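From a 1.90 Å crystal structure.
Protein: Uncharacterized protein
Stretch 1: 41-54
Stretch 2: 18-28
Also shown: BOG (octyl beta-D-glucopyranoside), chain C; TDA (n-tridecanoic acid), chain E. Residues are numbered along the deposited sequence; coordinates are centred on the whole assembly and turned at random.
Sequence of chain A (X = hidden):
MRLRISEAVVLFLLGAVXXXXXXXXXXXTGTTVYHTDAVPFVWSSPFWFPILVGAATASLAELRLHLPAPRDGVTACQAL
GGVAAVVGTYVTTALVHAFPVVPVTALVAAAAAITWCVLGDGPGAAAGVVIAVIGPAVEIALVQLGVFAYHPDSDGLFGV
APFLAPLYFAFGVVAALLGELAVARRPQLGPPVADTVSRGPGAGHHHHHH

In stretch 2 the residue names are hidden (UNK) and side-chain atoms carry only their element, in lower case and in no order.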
ATOM      1  N   PHE A  41      -5.865  -5.432  32.338  1.00 26.97           N
ATOM      2  CA  PHE A  41      -5.482  -5.080  30.973  1.00 28.28           C
ATOM      3  C   PHE A  41      -4.104  -5.628  30.632  1.00 30.13           C
ATOM      4  O   PHE A  41      -3.256  -5.796  31.514  1.00 30.15           O
ATOM      5  CB  PHE A  41      -5.504  -3.552  30.776  1.00 25.68           C
ATOM      6  CG  PHE A  41      -6.853  -3.012  30.389  1.00 26.28           C
ATOM      7  CD1 PHE A  41      -7.943  -3.184  31.234  1.00 26.15           C
ATOM      8  CD2 PHE A  41      -7.038  -2.338  29.178  1.00 22.48           C
ATOM      9  CE1 PHE A  41      -9.194  -2.699  30.897  1.00 28.53           C
ATOM     10  CE2 PHE A  41      -8.292  -1.855  28.823  1.00 26.01           C
ATOM     11  CZ  PHE A  41      -9.374  -2.029  29.692  1.00 31.18           C
ATOM     12  N   VAL A  42      -3.892  -5.922  29.353  1.00 25.96           N
ATOM     13  CA  VAL A  42      -2.578  -6.274  28.839  1.00 27.56           C
ATOM     14  C   VAL A  42      -2.261  -5.185  27.825  1.00 29.39           C
ATOM     15  O   VAL A  42      -2.967  -5.052  26.822  1.00 24.15           O
ATOM     16  CB  VAL A  42      -2.582  -7.653  28.136  1.00 29.98           C
ATOM     17  CG1 VAL A  42      -1.210  -7.965  27.541  1.00 33.18           C
ATOM     18  CG2 VAL A  42      -2.991  -8.758  29.111  1.00 31.58           C
ATOM     19  N   TRP A  43      -1.227  -4.392  28.098  1.00 28.33           N
ATOM     20  CA  TRP A  43      -0.977  -3.183  27.311  1.00 30.07           C
ATOM     21  C   TRP A  43      -2.243  -2.309  27.312  1.00 29.70           C
ATOM     22  O   TRP A  43      -2.731  -1.932  28.381  1.00 27.07           O
ATOM     23  CB  TRP A  43      -0.530  -3.548  25.884  1.00 26.78           C
ATOM     24  CG  TRP A  43       0.240  -2.468  25.167  1.00 29.75           C
ATOM     25  CD1 TRP A  43       0.550  -1.225  25.640  1.00 32.74           C
ATOM     26  CD2 TRP A  43       0.801  -2.546  23.845  1.00 29.50           C
ATOM     27  NE1 TRP A  43       1.269  -0.525  24.695  1.00 34.96           N
ATOM     28  CE2 TRP A  43       1.438  -1.313  23.585  1.00 33.08           C
ATOM     29  CE3 TRP A  43       0.830  -3.539  22.860  1.00 30.06           C
ATOM     30  CZ2 TRP A  43       2.094  -1.043  22.379  1.00 28.22           C
ATOM     31  CZ3 TRP A  43       1.482  -3.271  21.654  1.00 31.60           C
ATOM     32  CH2 TRP A  43       2.100  -2.030  21.429  1.00 29.19           C
ATOM     33  N   SER A  44      -2.802  -2.013  26.137  1.00 24.02           N
ATOM     34  CA  SER A  44      -3.984  -1.149  26.071  1.00 23.34           C
ATOM     35  C   SER A  44      -5.311  -1.910  26.029  1.00 22.44           C
ATOM     36  O   SER A  44      -6.373  -1.295  25.916  1.00 23.55           O
ATOM     37  CB  SER A  44      -3.911  -0.224  24.848  1.00 28.02           C
ATOM     38  OG  SER A  44      -2.714   0.533  24.839  1.00 28.84           O
ATOM     39  N   SER A  45      -5.250  -3.237  26.129  1.00 22.31           N
ATOM     40  CA  SER A  45      -6.419  -4.089  25.891  1.00 24.57           C
ATOM     41  C   SER A  45      -6.824  -4.892  27.123  1.00 22.78           C
ATOM     42  O   SER A  45      -5.961  -5.366  27.859  1.00 25.36           O
ATOM     43  CB  SER A  45      -6.115  -5.108  24.780  1.00 24.24           C
ATOM     44  OG  SER A  45      -5.662  -4.473  23.602  1.00 24.63           O
ATOM     45  N   PRO A  46      -8.139  -5.086  27.314  1.00 25.35           N
ATOM     46  CA  PRO A  46      -8.617  -6.063  28.297  1.00 28.72           C
ATOM     47  C   PRO A  46      -7.995  -7.406  27.973  1.00 28.31           C
ATOM     48  O   PRO A  46      -7.856  -7.737  26.782  1.00 24.19           O
ATOM     49  CB  PRO A  46     -10.125  -6.133  28.031  1.00 28.54           C
ATOM     50  CG  PRO A  46     -10.474  -4.850  27.346  1.00 31.11           C
ATOM     51  CD  PRO A  46      -9.239  -4.498  26.532  1.00 25.31           C
ATOM     52  N   PHE A  47      -7.635  -8.177  29.001  1.00 26.27           N
ATOM     53  CA  PHE A  47      -6.871  -9.399  28.780  1.00 27.20           C
ATOM     54  C   PHE A  47      -7.578 -10.379  27.839  1.00 24.88           C
ATOM     55  O   PHE A  47      -6.918 -11.171  27.171  1.00 26.29           O
ATOM     56  CB  PHE A  47      -6.551 -10.100  30.106  1.00 27.60           C
ATOM     57  CG  PHE A  47      -7.686 -10.914  30.640  1.00 27.86           C
ATOM     58  CD1 PHE A  47      -8.713 -10.309  31.352  1.00 29.44           C
ATOM     59  CD2 PHE A  47      -7.744 -12.288  30.405  1.00 34.00           C
ATOM     60  CE1 PHE A  47      -9.772 -11.054  31.838  1.00 34.40           C
ATOM     61  CE2 PHE A  47      -8.800 -13.043  30.882  1.00 30.37           C
ATOM     62  CZ  PHE A  47      -9.814 -12.431  31.598  1.00 32.51           C
ATOM     63  N   TRP A  48      -8.909 -10.326  27.799  1.00 26.92           N
ATOM     64  CA  TRP A  48      -9.667 -11.263  26.963  1.00 27.97           C
ATOM     65  C   TRP A  48      -9.612 -10.924  25.474  1.00 28.90           C
ATOM     66  O   TRP A  48      -9.927 -11.766  24.635  1.00 26.68           O
ATOM     67  CB  TRP A  48     -11.132 -11.385  27.418  1.00 28.40           C
ATOM     68  CG  TRP A  48     -11.866 -10.082  27.606  1.00 30.76           C
ATOM     69  CD1 TRP A  48     -12.171  -9.474  28.801  1.00 30.77           C
ATOM     70  CD2 TRP A  48     -12.406  -9.237  26.580  1.00 31.23           C
ATOM     71  NE1 TRP A  48     -12.860  -8.305  28.570  1.00 30.44           N
ATOM     72  CE2 TRP A  48     -13.013  -8.136  27.217  1.00 31.58           C
ATOM     73  CE3 TRP A  48     -12.427  -9.299  25.180  1.00 29.20           C
ATOM     74  CZ2 TRP A  48     -13.636  -7.109  26.503  1.00 30.18           C
ATOM     75  CZ3 TRP A  48     -13.048  -8.280  24.477  1.00 27.90           C
ATOM     76  CH2 TRP A  48     -13.638  -7.200  25.137  1.00 30.86           C
ATOM     77  N   PHE A  49      -9.233  -9.691  25.147  1.00 24.62           N
ATOM     78  CA  PHE A  49      -9.163  -9.285  23.743  1.00 26.29           C
ATOM     79  C   PHE A  49      -8.149 -10.098  22.919  1.00 25.04           C
ATOM     80  O   PHE A  49      -8.526 -10.718  21.907  1.00 25.77           O
ATOM     81  CB  PHE A  49      -8.948  -7.763  23.593  1.00 25.57           C
ATOM     82  CG  PHE A  49      -8.793  -7.330  22.162  1.00 22.41           C
ATOM     83  CD1 PHE A  49      -9.908  -7.226  21.341  1.00 25.66           C
ATOM     84  CD2 PHE A  49      -7.537  -7.072  21.624  1.00 24.13           C
ATOM     85  CE1 PHE A  49      -9.784  -6.858  20.003  1.00 26.99           C
ATOM     86  CE2 PHE A  49      -7.401  -6.704  20.287  1.00 24.19           C
ATOM     87  CZ  PHE A  49      -8.530  -6.589  19.478  1.00 24.70           C
ATOM     88  N   PRO A  50      -6.867 -10.137  23.350  1.00 25.36           N
ATOM     89  CA  PRO A  50      -5.939 -10.955  22.564  1.00 24.84           C
ATOM     90  C   PRO A  50      -6.293 -12.442  22.613  1.00 27.89           C
ATOM     91  O   PRO A  50      -5.936 -13.179  21.695  1.00 23.29           O
ATOM     92  CB  PRO A  50      -4.579 -10.711  23.238  1.00 23.77           C
ATOM     93  CG  PRO A  50      -4.917 -10.256  24.646  1.00 27.00           C
ATOM     94  CD  PRO A  50      -6.184  -9.459  24.477  1.00 24.64           C
ATOM     95  N   ILE A  51      -6.986 -12.882  23.661  1.00 28.02           N
ATOM     96  CA  ILE A  51      -7.422 -14.277  23.710  1.00 26.50           C
ATOM     97  C   ILE A  51      -8.506 -14.535  22.661  1.00 24.50           C
ATOM     98  O   ILE A  51      -8.464 -15.551  21.967  1.00 27.23           O
ATOM     99  CB  ILE A  51      -7.934 -14.691  25.112  1.00 29.91           C
ATOM    100  CG1 ILE A  51      -6.832 -14.510  26.159  1.00 31.85           C
ATOM    101  CG2 ILE A  51      -8.416 -16.141  25.102  1.00 31.60           C
ATOM    102  CD1 ILE A  51      -7.298 -14.784  27.596  1.00 36.18           C
ATOM    103  N   LEU A  52      -9.467 -13.618  22.537  1.00 26.26           N
ATOM    104  CA  LEU A  52     -10.502 -13.766  21.505  1.00 28.62           C
ATOM    105  C   LEU A  52      -9.914 -13.795  20.093  1.00 26.97           C
ATOM    106  O   LEU A  52     -10.239 -14.677  19.302  1.00 25.57           O
ATOM    107  CB  LEU A  52     -11.545 -12.655  21.584  1.00 27.99           C
ATOM    108  CG  LEU A  52     -12.657 -12.731  22.632  1.00 35.94           C
ATOM    109  CD1 LEU A  52     -13.669 -11.629  22.385  1.00 32.51           C
ATOM    110  CD2 LEU A  52     -13.332 -14.105  22.599  1.00 41.13           C
ATOM    111  N   VAL A  53      -9.061 -12.827  19.766  1.00 23.95           N
ATOM    112  CA  VAL A  53      -8.500 -12.763  18.415  1.00 24.71           C
ATOM    113  C   VAL A  53      -7.545 -13.932  18.153  1.00 23.62           C
ATOM    114  O   VAL A  53      -7.520 -14.505  17.058  1.00 24.28           O
ATOM    115  CB  VAL A  53      -7.786 -11.419  18.144  1.00 24.60           C
ATOM    116  CG1 VAL A  53      -7.194 -11.406  16.714  1.00 24.00           C
ATOM    117  CG2 VAL A  53      -8.755 -10.246  18.352  1.00 24.53           C
ATOM    118  N   GLY A  54      -6.762 -14.292  19.166  1.00 22.56           N
ATOM    119  CA  GLY A  54      -5.852 -15.417  19.050  1.00 22.51           C
ATOM    120  C   GLY A  54      -6.622 -16.704  18.793  1.00 25.08           C
ATOM    121  O   GLY A  54      -6.229 -17.536  17.964  1.00 22.86           O
ATOM    122  N   UNK A  18      -0.470  -9.630  17.132  1.00 24.26           N
ATOM    123  CA  UNK A  18      -0.968  -8.699  16.124  1.00 25.47           C
ATOM    124  C   UNK A  18      -2.177  -7.911  16.633  1.00 23.36           C
ATOM    125  O   UNK A  18      -2.292  -6.715  16.383  1.00 22.70           O
ATOM    126  c   UNK A  18      -1.303  -9.440  14.836  1.00 23.38           C
ATOM    127  N   UNK A  19      -3.079  -8.581  17.346  1.00 21.46           N
ATOM    128  CA  UNK A  19      -4.247  -7.915  17.923  1.00 24.63           C
ATOM    129  C   UNK A  19      -3.865  -6.820  18.914  1.00 23.75           C
ATOM    130  O   UNK A  19      -4.460  -5.740  18.910  1.00 24.25           O
ATOM    131  c   UNK A  19      -5.181  -8.927  18.597  1.00 24.76           C
ATOM    132  N   UNK A  20      -2.887  -7.101  19.776  1.00 22.79           N
ATOM    133  CA  UNK A  20      -2.450  -6.117  20.773  1.00 22.45           C
ATOM    134  C   UNK A  20      -1.856  -4.875  20.103  1.00 23.34           C
ATOM    135  O   UNK A  20      -2.062  -3.752  20.560  1.00 22.27           O
ATOM    136  c   UNK A  20      -1.983  -7.756  22.724  1.00 24.37           C
ATOM    137  c   UNK A  20      -1.427  -6.734  21.727  1.00 22.51           C
ATOM    138  c   UNK A  20      -0.865  -8.454  23.483  1.00 27.28           C
ATOM    139  c   UNK A  20      -2.963  -7.072  23.683  1.00 23.74           C
ATOM    140  N   UNK A  21      -1.121  -5.080  19.016  1.00 21.77           N
ATOM    141  CA  UNK A  21      -0.526  -3.949  18.303  1.00 22.97           C
ATOM    142  C   UNK A  21      -1.621  -3.106  17.650  1.00 22.22           C
ATOM    143  O   UNK A  21      -1.625  -1.877  17.760  1.00 19.97           O
ATOM    144  c   UNK A  21       0.912  -3.252  16.323  1.00 25.83           C
ATOM    145  c   UNK A  21       2.578  -5.889  16.929  1.00 24.93           C
ATOM    146  c   UNK A  21       1.712  -5.053  17.899  1.00 23.47           C
ATOM    147  c   UNK A  21       0.484  -4.424  17.233  1.00 22.96           C
ATOM    148  N   UNK A  22      -2.547  -3.771  16.965  1.00 21.09           N
ATOM    149  CA  UNK A  22      -3.637  -3.072  16.311  1.00 22.76           C
ATOM    150  C   UNK A  22      -4.567  -2.404  17.311  1.00 23.45           C
ATOM    151  O   UNK A  22      -5.015  -1.274  17.107  1.00 20.33           O
ATOM    152  N   UNK A  23      -4.868  -3.095  18.404  1.00 21.40           N
ATOM    153  CA  UNK A  23      -5.775  -2.517  19.393  1.00 21.67           C
ATOM    154  C   UNK A  23      -5.118  -1.357  20.142  1.00 21.16           C
ATOM    155  O   UNK A  23      -5.763  -0.353  20.406  1.00 20.76           O
ATOM    156  c   UNK A  23      -6.261  -3.580  20.369  1.00 23.51           C
ATOM    157  o   UNK A  23      -7.672  -3.478  22.282  1.00 24.81           O
ATOM    158  o   UNK A  23      -8.459  -2.612  20.421  1.00 25.14           O
ATOM    159  c   UNK A  23      -7.557  -3.190  21.070  1.00 26.90           C
ATOM    160  N   UNK A  24      -3.834  -1.476  20.466  1.00 20.80           N
ATOM    161  CA  UNK A  24      -3.137  -0.325  21.031  1.00 23.06           C
ATOM    162  C   UNK A  24      -3.227   0.873  20.081  1.00 22.54           C
ATOM    163  O   UNK A  24      -3.459   2.001  20.510  1.00 20.60           O
ATOM    164  c   UNK A  24      -0.050   1.352  20.785  1.00 25.23           C
ATOM    165  c   UNK A  24      -0.872   0.621  21.578  1.00 24.81           C
ATOM    166  n   UNK A  24      -0.944   1.293  22.778  1.00 26.42           N
ATOM    167  n   UNK A  24       0.376   2.430  21.528  1.00 26.75           N
ATOM    168  c   UNK A  24      -0.174   2.368  22.728  1.00 29.38           C
ATOM    169  c   UNK A  24      -1.664  -0.620  21.301  1.00 22.59           C
ATOM    170  N   UNK A  25      -3.043   0.621  18.788  1.00 19.37           N
ATOM    171  CA  UNK A  25      -3.124   1.683  17.788  1.00 19.78           C
ATOM    172  C   UNK A  25      -4.498   2.360  17.790  1.00 18.64           C
ATOM    173  O   UNK A  25      -4.589   3.589  17.754  1.00 22.13           O
ATOM    174  o   UNK A  25      -1.451   0.677  16.351  1.00 21.25           O
ATOM    175  c   UNK A  25      -2.791   1.134  16.396  1.00 19.29           C
ATOM    176  N   UNK A  26      -5.567   1.566  17.843  1.00 20.86           N
ATOM    177  CA  UNK A  26      -6.919   2.127  17.937  1.00 21.00           C
ATOM    178  C   UNK A  26      -7.130   2.950  19.211  1.00 21.90           C
ATOM    179  O   UNK A  26      -7.715   4.036  19.172  1.00 22.58           O
ATOM    180  n   UNK A  26      -9.142  -0.445  16.156  1.00 28.99           N
ATOM    181  c   UNK A  26      -8.313   0.616  16.453  1.00 22.77           C
ATOM    182  c   UNK A  26      -7.976   1.018  17.856  1.00 20.55           C
ATOM    183  c   UNK A  26      -7.942   1.148  15.264  1.00 23.35           C
ATOM    184  n   UNK A  26      -8.541   0.402  14.278  1.00 24.59           N
ATOM    185  c   UNK A  26      -9.257  -0.555  14.842  1.00 29.52           C
ATOM    186  N   UNK A  27      -6.657   2.434  20.340  1.00 21.39           N
ATOM    187  CA  UNK A  27      -6.849   3.144  21.609  1.00 19.78           C
ATOM    188  C   UNK A  27      -6.080   4.468  21.645  1.00 20.87           C
ATOM    189  O   UNK A  27      -6.653   5.516  21.982  1.00 23.50           O
ATOM    190  c   UNK A  27      -6.441   3.097  24.119  1.00 23.42           C
ATOM    191  c   UNK A  27      -6.493   2.263  22.823  1.00 21.51           C
ATOM    192  c   UNK A  27      -7.508   1.122  22.964  1.00 21.91           C
ATOM    193  N   UNK A  28      -4.804   4.430  21.269  1.00 21.52           N
ATOM    194  CA  UNK A  28      -3.949   5.613  21.368  1.00 21.93           C
ATOM    195  C   UNK A  28      -4.344   6.710  20.375  1.00 26.29           C
ATOM    196  O   UNK A  28      -4.085   7.887  20.606  1.00 24.26           O
ATOM    197  c   UNK A  28      -2.074   4.935  19.773  1.00 21.64           C
ATOM    198  c   UNK A  28      -2.436   5.262  21.232  1.00 24.32           C
ATOM    199  c   UNK A  28      -1.580   6.408  21.751  1.00 29.31           C
TER
HETATM  200  C1  BOG C 302     -15.651 -10.162  31.863  1.00 54.03           C
HETATM  201  O1  BOG C 302     -14.620 -11.145  31.941  1.00 52.53           O
HETATM  202  C2  BOG C 302     -15.968  -9.631  33.257  1.00 57.90           C
HETATM  203  O2  BOG C 302     -16.358 -10.713  34.111  1.00 63.19           O
HETATM  204  C3  BOG C 302     -17.086  -8.609  33.145  1.00 58.19           C
HETATM  205  O3  BOG C 302     -17.438  -8.106  34.436  1.00 64.79           O
HETATM  206  C4  BOG C 302     -16.603  -7.477  32.253  1.00 51.52           C
HETATM  207  O4  BOG C 302     -17.645  -6.507  32.097  1.00 55.83           O
HETATM  208  C5  BOG C 302     -16.215  -8.030  30.883  1.00 50.45           C
HETATM  209  O5  BOG C 302     -15.259  -9.098  30.986  1.00 51.02           O
HETATM  210  C6  BOG C 302     -15.659  -6.924  29.987  1.00 42.46           C
HETATM  211  O6  BOG C 302     -14.295  -6.659  30.323  1.00 39.26           O
HETATM  212  C1' BOG C 302     -14.698 -12.070  30.864  1.00 52.11           C
HETATM  213  C2' BOG C 302     -13.503 -13.009  30.957  1.00 53.24           C
HETATM  214  C3' BOG C 302     -13.766 -14.272  30.150  1.00 58.96           C
HETATM  215  C4' BOG C 302     -12.510 -15.131  30.051  1.00 57.72           C
HETATM  216  C5' BOG C 302     -12.379 -15.685  28.638  1.00 55.93           C
HETATM  217  C6' BOG C 302     -12.487 -14.538  27.640  1.00 54.44           C
HETATM  218  C7' BOG C 302     -12.654 -15.008  26.200  1.00 48.58           C
HETATM  219  C8' BOG C 302     -11.891 -16.289  25.943  1.00 54.73           C
HETATM  220  O21 TDA E 304     -11.177  -3.151  15.711  1.00 38.27           O
HETATM  221  O22 TDA E 304     -11.818  -3.880  17.826  1.00 39.98           O
HETATM  222  C21 TDA E 304     -11.300  -4.174  16.748  1.00 32.23           C
HETATM  223  C22 TDA E 304     -10.741  -5.550  16.537  1.00 27.69           C
HETATM  224  C23 TDA E 304     -10.441  -5.815  15.058  1.00 27.84           C
HETATM  225  C24 TDA E 304      -9.719  -7.150  14.870  1.00 28.30           C
HETATM  226  C25 TDA E 304      -9.520  -7.469  13.387  1.00 25.32           C
HETATM  227  C26 TDA E 304      -8.779  -8.786  13.174  1.00 31.04           C
HETATM  228  C27 TDA E 304      -7.339  -8.608  13.633  1.00 30.30           C
HETATM  229  C28 TDA E 304      -6.514  -9.857  13.428  1.00 35.45           C
HETATM  230  C29 TDA E 304      -5.141  -9.661  14.052  1.00 34.42           C
HETATM  231  C30 TDA E 304      -4.315 -10.905  13.783  1.00 32.27           C
HETATM  232  C31 TDA E 304      -4.023 -11.022  12.295  1.00 34.74           C
HETATM  233  C32 TDA E 304      -3.040 -12.153  12.022  1.00 34.82           C
HETATM  234  C33 TDA E 304      -3.173 -12.658  10.592  1.00 34.63           C
HETATM  235  O   HOH W   1      -2.989  -3.291  23.345  1.00 24.22           O

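Position 18 lies within a helix already under way and carries one side-chain carbon, which stays clear of stretch 1 and lies near the tridecanoic acid chain; it is Ala18. Position 19 also has a single carbon, but here it points toward stretch 1, with CB 3.6 Å from Val53 CB and 3.6 Å from Phe49 CE2. This is Ala19, and Ala19 CA lies 5.8 Å from Pro50 CA.

At position 20 four carbons fork at the second and touch Pro50 and Val42. The CA-to-CB bond points sideways to stretch 1, yet the end of the side chain comes nearer. This is Leu20, with CD2 3.9 Å from Pro50 CG and CD1 4.1 Å from Val42 CG1. Position 21 again has four carbons, now forked at the first with one arm two carbons long; although its CB points away, the side chain touches Trp43. It is Ile21, whose CG1 lies 4.2 Å from Trp43 CZ3. Position 22 has no side-chain atoms and is Gly22.

Position 23 bears two carbons, the second carrying two oxygens, a short carboxylate, one oxygen of which lies 2.6 Å from Ser45 OG: Asp23. Ser45 OG donates a hydrogen bond to Asp23 OD2 at this distance. Asp23 CG sits over one face of the Phe49 ring.

Position 24 shows one carbon, then a five-membered ring of three carbons and two nitrogens, touching Ser44 and Trp43: His24. ND1 is hydrogen-bonded to Ser44 OG at 2.8 Å, and the ring forms an offset stack with the six-membered ring of Trp43, the planes only 11° apart. His24 CB adds a CH-pi contact over the same indole ring.

Position 25, one carbon and one oxygen, points away from stretch 1; the oxygen bonds back to the helix, as expected for serine, with Ser25 OG donating to Ile21 O at 2.9 Å. Position 26 has another ring of three carbons and two nitrogens, His26, directed to the fatty acid instead, with CE1 3.3 Å from TDA O21. Position 27 is one carbon carrying two more, with CB 4.1 Å from Ser44 CB: Val27. Position 28 has the same three-carbon fork but no contact with stretch 1, and is Val28.

The contact combines a polar centre with apolar packing. The type II' turn from Val42 to Ser45 brings Trp43 and Ser44 to His24, while Ser45 meets Asp23. A water reinforces this junction, its oxygen accepting from Ser44 N (3.1 Å) and donating to Leu20 O (3.0 Å) and Ser45 OG (2.9 Å). Farther along, Phe49, Pro50 and Val53 pack on Ala19 and Leu20 as the helices cross at 127°.

Stretch 2, residues 18-28: AALIGDHSHVV
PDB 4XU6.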